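Local coordinates for sulfur oxidation protein soxB (PDB 2WDD), which hydrolyses the sulfur-sulfur bond of a cysteine S-thiosulfonate in the Sox sulfur oxidation pathway, at an active site that holds two manganese ions, at residues Y378-L384 with V542-N547; Y45-P50 with L85-F91; A365-L371 with T409-A415; F98-G102 with V334-H338; L290-P294 with L327-V331. All blocks are in the same frame, centred on the assembly; numbering follows the deposited sequence.

Contact 1: residues Y378-L384 with V542-N547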
# COMPACT_ATOMS: atom_id res chain seq x y z
N TYR A 378 -9.16 -12.14 -4.75
CA TYR A 378 -10.04 -11.75 -5.83
C TYR A 378 -10.61 -10.36 -5.62
O TYR A 378 -10.90 -9.96 -4.50
CB TYR A 378 -11.21 -12.76 -5.88
CG TYR A 378 -12.37 -12.31 -6.74
CD1 TYR A 378 -12.40 -12.58 -8.10
CD2 TYR A 378 -13.43 -11.59 -6.19
CE1 TYR A 378 -13.43 -12.11 -8.90
CE2 TYR A 378 -14.47 -11.11 -6.99
CZ TYR A 378 -14.47 -11.40 -8.34
OH TYR A 378 -15.49 -10.93 -9.14
N SER A 379 -10.80 -9.62 -6.70
CA SER A 379 -11.43 -8.31 -6.60
C SER A 379 -12.27 -8.00 -7.85
O SER A 379 -12.02 -8.53 -8.93
CB SER A 379 -10.40 -7.21 -6.38
OG SER A 379 -9.82 -6.81 -7.62
N THR A 380 -13.26 -7.13 -7.71
CA THR A 380 -14.08 -6.79 -8.88
C THR A 380 -13.30 -5.92 -9.86
O THR A 380 -13.51 -6.02 -11.07
CB THR A 380 -15.40 -6.13 -8.49
OG1 THR A 380 -15.12 -5.06 -7.58
CG2 THR A 380 -16.33 -7.16 -7.84
N TRP A 381 -12.40 -5.07 -9.35
CA TRP A 381 -11.58 -4.27 -10.26
C TRP A 381 -10.72 -5.20 -11.11
O TRP A 381 -10.64 -5.04 -12.33
CB TRP A 381 -10.67 -3.29 -9.51
CG TRP A 381 -9.60 -2.72 -10.43
CD1 TRP A 381 -8.29 -3.10 -10.50
CD2 TRP A 381 -9.82 -1.83 -11.55
NE1 TRP A 381 -7.66 -2.45 -11.54
CE2 TRP A 381 -8.57 -1.67 -12.19
CE3 TRP A 381 -10.93 -1.11 -12.01
CZ2 TRP A 381 -8.41 -0.83 -13.30
CZ3 TRP A 381 -10.77 -0.28 -13.12
CH2 TRP A 381 -9.52 -0.15 -13.75
N ASP A 382 -10.06 -6.18 -10.49
CA ASP A 382 -9.19 -7.06 -11.26
C ASP A 382 -9.97 -7.92 -12.25
O ASP A 382 -9.47 -8.25 -13.33
CB ASP A 382 -8.29 -7.90 -10.36
CG ASP A 382 -7.28 -7.07 -9.60
OD1 ASP A 382 -6.56 -6.27 -10.24
OD2 ASP A 382 -7.29 -7.12 -8.36
N GLN A 383 -11.21 -8.25 -11.89
CA GLN A 383 -12.03 -8.99 -12.84
C GLN A 383 -12.33 -8.09 -14.04
O GLN A 383 -12.28 -8.55 -15.18
CB GLN A 383 -13.31 -9.55 -12.22
CG GLN A 383 -14.17 -10.19 -13.29
CD GLN A 383 -15.34 -10.96 -12.76
OE1 GLN A 383 -15.30 -11.50 -11.66
NE2 GLN A 383 -16.39 -11.08 -13.58
N LEU A 384 -12.62 -6.82 -13.79
CA LEU A 384 -12.89 -5.89 -14.88
C LEU A 384 -11.70 -5.84 -15.84
O LEU A 384 -11.86 -5.90 -17.06
CB LEU A 384 -13.18 -4.49 -14.32
CG LEU A 384 -13.48 -3.37 -15.32
CD1 LEU A 384 -14.17 -2.22 -14.62
CD2 LEU A 384 -12.19 -2.90 -15.99
N VAL A 542 -19.64 -5.31 -13.00
CA VAL A 542 -18.88 -6.47 -12.60
C VAL A 542 -19.28 -6.97 -11.23
O VAL A 542 -18.75 -6.50 -10.22
CB VAL A 542 -17.38 -6.13 -12.63
CG1 VAL A 542 -16.55 -7.36 -12.32
CG2 VAL A 542 -17.01 -5.54 -13.99
N ARG A 543 -20.20 -7.92 -11.20
CA ARG A 543 -20.60 -8.44 -9.91
C ARG A 543 -19.57 -9.42 -9.38
O ARG A 543 -18.87 -10.09 -10.14
CB ARG A 543 -22.02 -9.01 -9.92
CG ARG A 543 -23.08 -7.96 -9.60
CD ARG A 543 -24.40 -8.60 -9.20
NE ARG A 543 -25.04 -7.89 -8.09
CZ ARG A 543 -24.80 -8.13 -6.81
NH1 ARG A 543 -23.93 -9.08 -6.46
NH2 ARG A 543 -25.42 -7.44 -5.87
N PRO A 544 -19.43 -9.47 -8.06
CA PRO A 544 -18.41 -10.34 -7.48
C PRO A 544 -18.72 -11.80 -7.72
O PRO A 544 -19.76 -12.32 -7.28
CB PRO A 544 -18.49 -10.04 -5.97
CG PRO A 544 -19.40 -8.88 -5.82
CD PRO A 544 -20.26 -8.81 -7.04
N GLU A 545 -17.81 -12.47 -8.41
CA GLU A 545 -17.96 -13.89 -8.66
C GLU A 545 -16.59 -14.52 -8.46
O GLU A 545 -15.85 -14.81 -9.40
CB GLU A 545 -18.55 -14.14 -10.05
CG GLU A 545 -20.01 -13.72 -10.14
CD GLU A 545 -20.66 -14.07 -11.46
OE1 GLU A 545 -20.08 -13.73 -12.51
OE2 GLU A 545 -21.77 -14.65 -11.44
N PRO A 546 -16.22 -14.69 -7.19
CA PRO A 546 -14.90 -15.25 -6.87
C PRO A 546 -14.63 -16.55 -7.60
O PRO A 546 -15.51 -17.39 -7.75
CB PRO A 546 -14.96 -15.50 -5.36
CG PRO A 546 -16.10 -14.70 -4.86
CD PRO A 546 -17.07 -14.53 -6.00
N ASN A 547 -13.38 -16.72 -8.02
CA ASN A 547 -12.99 -17.90 -8.77
C ASN A 547 -12.17 -18.85 -7.91
O ASN A 547 -11.51 -19.75 -8.43
CB ASN A 547 -12.16 -17.49 -9.97
CG ASN A 547 -10.89 -16.78 -9.57
OD1 ASN A 547 -10.86 -16.01 -8.60
ND2 ASN A 547 -9.81 -17.06 -10.31
O HOH W 1 -14.76 -14.24 -11.78
O HOH W 2 -18.90 -11.59 -12.54
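Tyr378 opens the contact with its ring laid against the 542-547 loop. Pro546 CA sits 3.8 Å from the centroid of the Tyr378 ring, almost on its normal, a CH-pi contact suited to a flat aromatic beside a proline. At the tip, Tyr378 OH accepts from Glu545 N at 2.9 Å and donates to Gln383 OE1 at 2.6 Å, so a single hydroxyl joins loop and helix. Ser379 turns away from the loop to serve as N-cap of helix 380-392, which belongs to the C-terminal domain of the 5'-nucleotidase family: its OG accepts from Asp382 N at 2.9 Å and donates to Asp382 OD2 at 2.7 Å. Thr380 uses its two branches differently. CG2 lies 4.1 Å from Pro544 CG and 3.5 Å from Val542 O, whereas OG1 bonds to Leu370 O and Tyr372 N. One turn on, Gln383 packs CG on Val542 CG1 at 3.8 Å; the amide at the end of its long side chain then reaches two waters, one passing from OE1 to Glu545 O, the other from NE2 to Arg543 O and Glu545 OE1, and NE2 also bonds to Glu387. Leu384 finishes the apolar side, its CB 4.0 Å from Val542 CG2.

Contact 2: residues Y45-P50 with L85-F91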
# COMPACT_ATOMS: atom_id res chain seq x y z
N TYR A 45 -12.19 7.10 -2.88
CA TYR A 45 -12.69 6.09 -1.95
C TYR A 45 -11.69 4.96 -1.91
O TYR A 45 -11.06 4.66 -2.91
CB TYR A 45 -14.06 5.60 -2.39
CG TYR A 45 -15.06 6.73 -2.47
CD1 TYR A 45 -15.76 7.15 -1.34
CD2 TYR A 45 -15.24 7.42 -3.66
CE1 TYR A 45 -16.66 8.22 -1.42
CE2 TYR A 45 -16.14 8.49 -3.75
CZ TYR A 45 -16.86 8.85 -2.63
OH TYR A 45 -17.74 9.91 -2.71
N PHE A 46 -11.54 4.34 -0.74
CA PHE A 46 -10.58 3.25 -0.59
C PHE A 46 -11.08 2.27 0.47
O PHE A 46 -10.96 2.51 1.67
CB PHE A 46 -9.21 3.81 -0.18
CG PHE A 46 -8.08 2.80 -0.25
CD1 PHE A 46 -7.30 2.68 -1.39
CD2 PHE A 46 -7.80 1.99 0.84
CE1 PHE A 46 -6.27 1.76 -1.45
CE2 PHE A 46 -6.77 1.06 0.78
CZ PHE A 46 -6.00 0.95 -0.37
N MET A 47 -11.66 1.16 -0.01
CA MET A 47 -12.20 0.14 0.88
C MET A 47 -11.13 -0.84 1.31
O MET A 47 -10.31 -1.28 0.50
CB MET A 47 -13.31 -0.62 0.15
CG MET A 47 -14.05 -1.61 1.04
SD MET A 47 -15.28 -2.55 0.11
CE MET A 47 -14.22 -3.87 -0.46
N GLU A 48 -11.17 -1.24 2.58
CA GLU A 48 -10.27 -2.26 3.08
C GLU A 48 -10.64 -3.61 2.48
O GLU A 48 -11.76 -3.81 2.00
CB GLU A 48 -10.29 -2.32 4.61
CG GLU A 48 -9.76 -1.03 5.24
CD GLU A 48 -8.30 -0.78 4.90
OE1 GLU A 48 -7.47 -1.70 5.03
OE2 GLU A 48 -7.98 0.35 4.45
N PRO A 49 -9.71 -4.57 2.52
CA PRO A 49 -9.96 -5.87 1.90
C PRO A 49 -11.05 -6.67 2.59
O PRO A 49 -11.12 -6.71 3.82
CB PRO A 49 -8.64 -6.62 2.08
CG PRO A 49 -7.91 -5.90 3.18
CD PRO A 49 -8.33 -4.45 3.03
N PRO A 50 -11.85 -7.39 1.81
CA PRO A 50 -12.85 -8.26 2.45
C PRO A 50 -12.17 -9.50 3.06
O PRO A 50 -12.74 -10.12 3.97
CB PRO A 50 -13.78 -8.65 1.29
CG PRO A 50 -13.47 -7.73 0.17
CD PRO A 50 -12.08 -7.20 0.37
N LEU A 85 -13.42 3.68 7.75
CA LEU A 85 -12.03 3.54 7.30
C LEU A 85 -11.52 2.11 7.47
O LEU A 85 -10.76 1.59 6.66
CB LEU A 85 -11.12 4.46 8.12
CG LEU A 85 -10.87 5.87 7.56
CD1 LEU A 85 -12.15 6.65 7.39
CD2 LEU A 85 -9.88 6.61 8.47
N LEU A 86 -11.89 1.52 8.60
CA LEU A 86 -11.31 0.28 9.07
C LEU A 86 -11.73 -1.02 8.43
O LEU A 86 -10.96 -1.99 8.41
CB LEU A 86 -11.57 0.20 10.59
CG LEU A 86 -10.78 -0.78 11.45
CD1 LEU A 86 -9.28 -0.50 11.36
CD2 LEU A 86 -11.24 -0.64 12.92
N SER A 87 -12.96 -1.09 7.93
CA SER A 87 -13.49 -2.34 7.44
C SER A 87 -14.34 -2.18 6.17
O SER A 87 -14.86 -1.10 5.89
CB SER A 87 -14.39 -2.89 8.56
OG SER A 87 -15.11 -4.06 8.20
N TYR A 88 -14.54 -3.28 5.44
CA TYR A 88 -15.41 -3.27 4.25
C TYR A 88 -16.89 -3.30 4.68
O TYR A 88 -17.77 -3.06 3.86
CB TYR A 88 -15.14 -4.49 3.34
CG TYR A 88 -15.56 -5.83 3.92
CD1 TYR A 88 -16.83 -6.36 3.69
CD2 TYR A 88 -14.67 -6.56 4.68
CE1 TYR A 88 -17.19 -7.60 4.27
CE2 TYR A 88 -15.01 -7.78 5.22
CZ TYR A 88 -16.26 -8.28 5.02
OH TYR A 88 -16.55 -9.51 5.58
N VAL A 89 -17.17 -3.65 5.93
CA VAL A 89 -18.56 -3.74 6.39
C VAL A 89 -19.28 -2.40 6.17
O VAL A 89 -18.75 -1.35 6.51
CB VAL A 89 -18.64 -4.22 7.86
CG1 VAL A 89 -20.07 -4.12 8.40
CG2 VAL A 89 -18.13 -5.66 7.95
N ASP A 90 -20.47 -2.45 5.56
CA ASP A 90 -21.28 -1.26 5.28
C ASP A 90 -20.59 -0.24 4.39
O ASP A 90 -20.98 0.93 4.38
CB ASP A 90 -21.72 -0.55 6.57
CG ASP A 90 -22.34 -1.49 7.59
OD1 ASP A 90 -23.10 -2.39 7.20
OD2 ASP A 90 -22.10 -1.28 8.80
N PHE A 91 -19.58 -0.67 3.64
CA PHE A 91 -18.79 0.30 2.88
C PHE A 91 -19.53 1.31 2.03
O PHE A 91 -19.32 2.52 2.19
CB PHE A 91 -17.66 -0.35 2.09
CG PHE A 91 -16.78 0.65 1.41
CD1 PHE A 91 -15.80 1.34 2.12
CD2 PHE A 91 -17.00 0.99 0.08
CE1 PHE A 91 -15.00 2.29 1.49
CE2 PHE A 91 -16.23 1.96 -0.54
CZ PHE A 91 -15.23 2.61 0.16
O HOH W 3 -12.95 0.38 4.35
O HOH W 4 -12.03 -5.29 6.04
O HOH W 5 -14.10 -10.57 6.99
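Residues 45-49 run extended past the end of helix 81-86, coming closest at Glu48 and Tyr88, whose CA atoms lie 5.4 Å apart. Beyond the helix the 85-91 chain makes a type II beta turn from Tyr88 to Phe91, closed by Phe91 N to Tyr88 O at 3.0 Å, with Asp90 at positive phi. Just before it, Ser87 OG accepts from Val89 N at 3.1 Å, an ST turn, and also bonds to Gly67 O. No direct hydrogen bond links the segments; waters do so instead, one between Glu48 N and Ser87 O, another between Pro49 O and Tyr88 N.

The turn presents two aromatic rings to the extended chain. Met47 CB lies 3.6 Å from the Phe91 ring centroid, over its face, and Met47 SD, at 4.3 Å from that centroid, adds an oblique Met-aromatic contact; an unbranched, flexible side chain can follow the ring in this way. Pro50 CB covers a face of Tyr88 at 4.2 Å from the centroid. Glu48 CG reaches Leu85 O at 3.1 Å, and its buried carboxylate is neutralised by Lys310, which also bonds to Leu85 O and Phe46 O. The 45-50 chain thus carries Phe46 on one side to about 4 Å from the side chain of the manganese ligand His288, and on the other packs Met47 on Phe91 in a Met-aromatic contact.

Contact 3: residues A365-L371 with T409-A415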
# COMPACT_ATOMS: atom_id res chain seq x y z
N ALA A 365 -16.25 5.65 -18.59
CA ALA A 365 -17.41 4.77 -18.52
C ALA A 365 -18.00 4.90 -17.13
O ALA A 365 -17.35 5.42 -16.23
CB ALA A 365 -17.00 3.32 -18.77
N VAL A 366 -19.22 4.42 -16.97
CA VAL A 366 -19.86 4.42 -15.66
C VAL A 366 -19.86 3.01 -15.09
O VAL A 366 -20.19 2.04 -15.79
CB VAL A 366 -21.29 4.99 -15.73
CG1 VAL A 366 -22.05 4.73 -14.41
CG2 VAL A 366 -21.24 6.47 -16.04
N SER A 367 -19.48 2.87 -13.82
CA SER A 367 -19.53 1.57 -13.18
C SER A 367 -20.85 1.44 -12.44
O SER A 367 -21.19 2.28 -11.60
CB SER A 367 -18.39 1.39 -12.17
OG SER A 367 -18.44 0.08 -11.65
N GLU A 368 -21.60 0.39 -12.74
CA GLU A 368 -22.89 0.20 -12.10
C GLU A 368 -22.78 -0.35 -10.68
O GLU A 368 -23.70 -0.19 -9.87
CB GLU A 368 -23.79 -0.66 -12.98
CG GLU A 368 -24.10 0.03 -14.29
CD GLU A 368 -25.16 -0.67 -15.10
OE1 GLU A 368 -25.62 -1.75 -14.67
OE2 GLU A 368 -25.52 -0.15 -16.17
N THR A 369 -21.66 -0.98 -10.38
CA THR A 369 -21.47 -1.57 -9.06
C THR A 369 -20.09 -1.26 -8.51
O THR A 369 -19.25 -0.68 -9.18
CB THR A 369 -21.73 -3.08 -9.08
OG1 THR A 369 -20.76 -3.70 -9.93
CG2 THR A 369 -23.13 -3.39 -9.62
N LEU A 370 -19.87 -1.64 -7.25
CA LEU A 370 -18.61 -1.37 -6.56
C LEU A 370 -17.41 -2.05 -7.19
O LEU A 370 -17.40 -3.27 -7.33
CB LEU A 370 -18.72 -1.89 -5.13
CG LEU A 370 -17.56 -1.53 -4.20
CD1 LEU A 370 -17.55 -0.03 -3.94
CD2 LEU A 370 -17.69 -2.32 -2.89
N LEU A 371 -16.39 -1.27 -7.52
CA LEU A 371 -15.13 -1.81 -8.04
C LEU A 371 -14.09 -1.60 -6.93
O LEU A 371 -13.76 -0.47 -6.58
CB LEU A 371 -14.70 -1.08 -9.31
CG LEU A 371 -15.61 -1.31 -10.52
CD1 LEU A 371 -15.18 -0.43 -11.70
CD2 LEU A 371 -15.57 -2.81 -10.92
N THR A 409 -11.24 2.90 -5.06
CA THR A 409 -12.50 2.18 -5.07
C THR A 409 -13.55 3.01 -5.81
O THR A 409 -13.74 4.17 -5.49
CB THR A 409 -12.97 1.89 -3.61
OG1 THR A 409 -11.94 1.18 -2.90
CG2 THR A 409 -14.24 1.07 -3.61
N ILE A 410 -14.23 2.40 -6.78
CA ILE A 410 -15.28 3.09 -7.55
C ILE A 410 -16.64 2.70 -7.01
O ILE A 410 -16.97 1.52 -6.91
CB ILE A 410 -15.18 2.72 -9.04
CG1 ILE A 410 -13.75 2.88 -9.54
CG2 ILE A 410 -16.14 3.58 -9.87
CD1 ILE A 410 -13.23 4.26 -9.38
N LEU A 411 -17.46 3.69 -6.68
CA LEU A 411 -18.78 3.42 -6.11
C LEU A 411 -19.78 3.11 -7.21
O LEU A 411 -19.61 3.51 -8.36
CB LEU A 411 -19.27 4.63 -5.32
CG LEU A 411 -18.43 5.09 -4.13
CD1 LEU A 411 -19.15 6.26 -3.42
CD2 LEU A 411 -18.24 3.91 -3.17
N PRO A 412 -20.90 2.47 -6.84
CA PRO A 412 -21.93 2.22 -7.85
C PRO A 412 -22.41 3.55 -8.43
O PRO A 412 -22.64 4.52 -7.69
CB PRO A 412 -23.06 1.58 -7.03
CG PRO A 412 -22.36 0.95 -5.86
CD PRO A 412 -21.24 1.88 -5.53
N GLY A 413 -22.54 3.60 -9.75
CA GLY A 413 -22.98 4.80 -10.44
C GLY A 413 -21.90 5.83 -10.70
O GLY A 413 -22.14 6.85 -11.34
N GLN A 414 -20.69 5.56 -10.20
CA GLN A 414 -19.58 6.48 -10.37
C GLN A 414 -18.85 6.30 -11.70
O GLN A 414 -18.70 5.18 -12.19
CB GLN A 414 -18.59 6.37 -9.19
CG GLN A 414 -17.42 7.34 -9.28
CD GLN A 414 -16.48 7.29 -8.08
OE1 GLN A 414 -16.53 6.36 -7.26
NE2 GLN A 414 -15.60 8.27 -7.99
N ALA A 415 -18.42 7.40 -12.30
CA ALA A 415 -17.70 7.35 -13.55
C ALA A 415 -16.23 7.00 -13.31
O ALA A 415 -15.61 7.52 -12.37
CB ALA A 415 -17.80 8.69 -14.29
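Two groups of backbone hydrogen bonds join these antiparallel segments, and the first forms a G1 beta bulge. Ser367 faces both Gly413 and Gln414: Ser367 N donates to Gln414 O at 2.9 Å, while Gly413 N reaches Ser367 O at 2.6 Å. The bulge adjoins a type II turn from Leu411 to Gln414, in which Pro412 suits the second position and Gly413 supplies the positive phi of the third. Gln414 OE1 braces that turn by accepting from Leu411 N at 2.9 Å. Farther along, Leu371 and Ile410 exchange a reciprocal pair of bonds, each N to the other's O at 2.9 Å, as a single bridge. Strand 365-367 is the middle of a small three-stranded sheet, between 415-416 and 539-540. Around these bonds the packing is apolar. Val366 and Ala415 share one sheet face, and the branched end of Leu370 reaches Thr409, Leu411 and Pro412. Small Ser367 leaves room for Ile410: Ser367 CB stands 3.9 Å from Ile410 CG2, and Ser367 OG donates to Thr369 O at 2.7 Å.

Contact 4: residues F98-G102 with V334-H338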
# COMPACT_ATOMS: atom_id res chain seq x y z
N PHE A 98 -20.27 9.61 4.87
CA PHE A 98 -19.14 10.42 5.31
C PHE A 98 -18.35 11.09 4.20
O PHE A 98 -17.54 11.97 4.46
CB PHE A 98 -18.20 9.58 6.18
CG PHE A 98 -18.84 9.06 7.44
CD1 PHE A 98 -19.45 9.92 8.35
CD2 PHE A 98 -18.91 7.69 7.68
CE1 PHE A 98 -20.07 9.43 9.49
CE2 PHE A 98 -19.51 7.19 8.82
CZ PHE A 98 -20.08 8.07 9.74
N GLY A 99 -18.55 10.65 2.96
CA GLY A 99 -17.82 11.24 1.86
C GLY A 99 -16.49 10.56 1.58
O GLY A 99 -16.12 9.59 2.25
N PRO A 100 -15.78 11.03 0.55
CA PRO A 100 -14.50 10.44 0.15
C PRO A 100 -13.43 10.69 1.21
O PRO A 100 -13.53 11.62 2.03
CB PRO A 100 -14.15 11.22 -1.13
CG PRO A 100 -14.79 12.55 -0.91
CD PRO A 100 -16.09 12.25 -0.22
N ILE A 101 -12.38 9.88 1.14
CA ILE A 101 -11.24 10.01 2.03
C ILE A 101 -10.06 10.61 1.27
O ILE A 101 -10.07 10.72 0.03
CB ILE A 101 -10.85 8.66 2.68
CG1 ILE A 101 -10.60 7.57 1.64
CG2 ILE A 101 -11.93 8.21 3.67
CD1 ILE A 101 -9.28 7.74 0.88
N GLY A 102 -9.03 11.00 2.01
CA GLY A 102 -7.81 11.50 1.42
C GLY A 102 -7.90 12.79 0.65
O GLY A 102 -8.77 13.64 0.90
N VAL A 334 -9.14 11.19 7.31
CA VAL A 334 -8.99 12.32 6.39
C VAL A 334 -10.27 12.39 5.55
O VAL A 334 -10.39 11.71 4.52
CB VAL A 334 -7.74 12.19 5.51
CG1 VAL A 334 -7.61 13.39 4.58
CG2 VAL A 334 -6.50 12.07 6.36
N LEU A 335 -11.25 13.16 6.02
CA LEU A 335 -12.52 13.26 5.32
C LEU A 335 -12.66 14.66 4.74
O LEU A 335 -12.87 15.62 5.47
CB LEU A 335 -13.68 12.96 6.27
CG LEU A 335 -13.76 11.52 6.81
CD1 LEU A 335 -14.68 11.46 8.01
CD2 LEU A 335 -14.24 10.57 5.72
N ALA A 336 -12.49 14.76 3.43
CA ALA A 336 -12.54 16.05 2.74
C ALA A 336 -13.80 16.86 3.00
O ALA A 336 -13.76 18.10 3.00
CB ALA A 336 -12.31 15.87 1.25
N GLU A 337 -14.93 16.19 3.21
CA GLU A 337 -16.18 16.92 3.48
C GLU A 337 -16.23 17.46 4.91
O GLU A 337 -17.13 18.21 5.25
CB GLU A 337 -17.40 16.02 3.26
CG GLU A 337 -17.59 15.60 1.83
CD GLU A 337 -18.91 14.89 1.60
OE1 GLU A 337 -19.76 14.86 2.52
OE2 GLU A 337 -19.09 14.36 0.48
N HIS A 338 -15.27 17.07 5.74
CA HIS A 338 -15.30 17.45 7.14
C HIS A 338 -14.07 18.17 7.66
O HIS A 338 -13.85 18.28 8.87
CB HIS A 338 -15.63 16.21 7.97
CG HIS A 338 -16.90 15.55 7.54
ND1 HIS A 338 -18.14 16.04 7.89
CD2 HIS A 338 -17.13 14.55 6.65
CE1 HIS A 338 -19.08 15.33 7.30
NE2 HIS A 338 -18.50 14.42 6.53
O HOH W 6 -15.38 13.24 3.29
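This is a loop-to-loop contact: the turn between helices 91-98 and 104-120 meets the chain leaving strand 323-333, the outermost strand of its sheet. A direct hydrogen bond crosses, Gly102 N to Val334 O at 2.9 Å and somewhat bent, with Ile101 CA adding a CA-H...O contact to the same Val334 O at 3.1 Å. A water adds a bridge, donating to Phe98 O and Pro100 O and accepting from Glu337 N. Both loops belong to the N-terminal metallophosphoesterase-like domain, consistent with the family. Glycine is needed at Gly99, where the chain leaves the helix with positive phi: a CB would strike Glu337 CD and be jammed against the preceding carbonyl. Pro100 follows, stiff and cyclic, its CD 3.7 Å from Glu337 OE2. Leu335 supplies the apolar part, its CD2 lying 3.9 Å from Ile101 CG2 and 4.1 Å from Phe98 CB. Leu335 and His338 also touch a bound tertiary-butyl alcohol, while Val334 packs on helix 104-120, against Ala106, Leu107 and Leu110.

Contact 5: residues L290-P294 with L327-V331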
# COMPACT_ATOMS: atom_id res chain seq x y z
N LEU A 290 -4.19 -0.83 9.24
CA LEU A 290 -4.76 0.17 10.16
C LEU A 290 -4.71 -0.42 11.57
O LEU A 290 -5.10 -1.57 11.78
CB LEU A 290 -6.21 0.50 9.80
CG LEU A 290 -6.38 1.59 8.73
CD1 LEU A 290 -7.73 1.47 8.05
CD2 LEU A 290 -6.18 2.98 9.34
N THR A 291 -4.20 0.37 12.52
CA THR A 291 -4.11 -0.07 13.92
C THR A 291 -4.64 1.04 14.85
O THR A 291 -3.88 1.87 15.33
CB THR A 291 -2.66 -0.42 14.32
OG1 THR A 291 -1.81 0.70 14.04
CG2 THR A 291 -2.18 -1.63 13.56
N PRO A 292 -5.96 1.05 15.11
CA PRO A 292 -6.56 2.07 15.98
C PRO A 292 -5.95 2.10 17.37
O PRO A 292 -5.93 3.15 18.03
CB PRO A 292 -8.02 1.67 16.01
CG PRO A 292 -8.25 1.05 14.64
CD PRO A 292 -6.98 0.24 14.42
N ARG A 293 -5.40 0.96 17.79
CA ARG A 293 -4.69 0.84 19.06
C ARG A 293 -3.36 0.21 18.66
O ARG A 293 -3.33 -0.64 17.77
CB ARG A 293 -5.45 -0.10 20.01
CG ARG A 293 -6.84 0.39 20.38
CD ARG A 293 -7.43 -0.46 21.49
NE ARG A 293 -8.87 -0.22 21.66
CZ ARG A 293 -9.39 0.73 22.42
NH1 ARG A 293 -8.59 1.57 23.08
NH2 ARG A 293 -10.70 0.86 22.53
N PRO A 294 -2.25 0.61 19.31
CA PRO A 294 -0.94 0.07 18.92
C PRO A 294 -0.82 -1.42 19.24
O PRO A 294 -1.45 -1.94 20.17
CB PRO A 294 0.04 0.89 19.76
CG PRO A 294 -0.77 1.26 21.00
CD PRO A 294 -2.17 1.50 20.48
N LEU A 327 1.98 6.00 25.55
CA LEU A 327 1.62 6.66 24.30
C LEU A 327 0.13 6.67 24.06
O LEU A 327 -0.60 5.82 24.57
CB LEU A 327 2.32 5.97 23.11
CG LEU A 327 1.75 4.63 22.64
CD1 LEU A 327 2.53 4.16 21.39
CD2 LEU A 327 1.80 3.60 23.74
N ARG A 328 -0.31 7.63 23.26
CA ARG A 328 -1.69 7.72 22.86
C ARG A 328 -1.71 7.67 21.33
O ARG A 328 -1.01 8.44 20.68
CB ARG A 328 -2.33 9.01 23.35
CG ARG A 328 -3.81 9.09 23.04
CD ARG A 328 -4.42 10.42 23.47
NE ARG A 328 -3.87 11.53 22.71
CZ ARG A 328 -4.14 12.81 22.96
NH1 ARG A 328 -4.96 13.15 23.94
NH2 ARG A 328 -3.59 13.76 22.21
N VAL A 329 -2.49 6.76 20.78
CA VAL A 329 -2.58 6.60 19.33
C VAL A 329 -3.99 6.91 18.90
O VAL A 329 -4.96 6.39 19.47
CB VAL A 329 -2.23 5.14 18.93
CG1 VAL A 329 -2.49 4.91 17.45
CG2 VAL A 329 -0.79 4.80 19.31
N ARG A 330 -4.13 7.75 17.88
CA ARG A 330 -5.43 8.06 17.33
C ARG A 330 -5.35 8.03 15.82
O ARG A 330 -4.51 8.70 15.23
CB ARG A 330 -5.92 9.43 17.79
CG ARG A 330 -6.24 9.49 19.27
CD ARG A 330 -7.45 8.63 19.62
NE ARG A 330 -7.83 8.78 21.02
CZ ARG A 330 -7.38 8.00 22.00
NH1 ARG A 330 -6.55 7.01 21.72
NH2 ARG A 330 -7.77 8.20 23.25
N VAL A 331 -6.24 7.26 15.20
CA VAL A 331 -6.35 7.22 13.75
C VAL A 331 -7.31 8.34 13.40
O VAL A 331 -8.50 8.28 13.74
CB VAL A 331 -6.91 5.86 13.29
CG1 VAL A 331 -7.28 5.91 11.78
CG2 VAL A 331 -5.90 4.74 13.57
O HOH W 7 -7.48 5.32 16.96
O HOH W 8 -5.48 3.72 20.77
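Apolar contacts dominate. In segment 327-331 of strand 323-333 the side chains alternate, so Leu327, Val329 and Val331 point at the 290-294 loop while Arg328 and Arg330 start away from it, the usual division for a strand with one buried face. Val331 meets Leu290 and Pro292: its CG1 lies 4.0 Å from Leu290 CD2 and its CG2 3.7 Å from Pro292 CA. Pro294 covers the other end, with CD 3.8 Å from Val329 CG2 and CG 4.4 Å from Leu327 CD1. Compact beta-branched valines suit this tight strand face; Pro292 bends the loop (psi -25°) and Pro294, extended again, lays its ring on the strand. The strand ends one six-stranded sheet, whereas the loop leads into strand 295-297, at the edge of the other, so the contact spans the two sheets of a metallophosphoesterase-like beta sandwich.

Polar links between the segments pass through water. Pro292 O accepts from two waters, one of which accepts from Val331 N and the other donates to Val329 O. Within the strand, Arg330 NH1 donates to Val329 O at 2.8 Å. Arg328, on the other strand face, forms a salt bridge with Asp316; buried Thr291 satisfies its OG1 with Ala304 N of strand 300-304.

Contacts 2, 4 and 5 are largely buried and contacts 1 and 3 only partly so. Contacts 1 and 3 share the C-terminal side, where Thr380 OG1 bonds to Leu370 O and Leu384 packs on Leu371. Contact 3 is joined mainly by backbone hydrogen bonds, whereas contact 1 depends on a tyrosine hydroxyl and waters. Contact 2 touches contacts 3, 4 and 5: its Tyr45 and Met47 bond to Thr409 of contact 3, its Tyr45 and Leu85 pack on Pro100 and Ile101 of contact 4, and its Leu86 meets Leu290 and Pro292 of contact 5. Contacts 2 and 5 have no direct hydrogen bond across their segments. Contacts 4 and 5 follow successive parts of strand 323-333 and its exit.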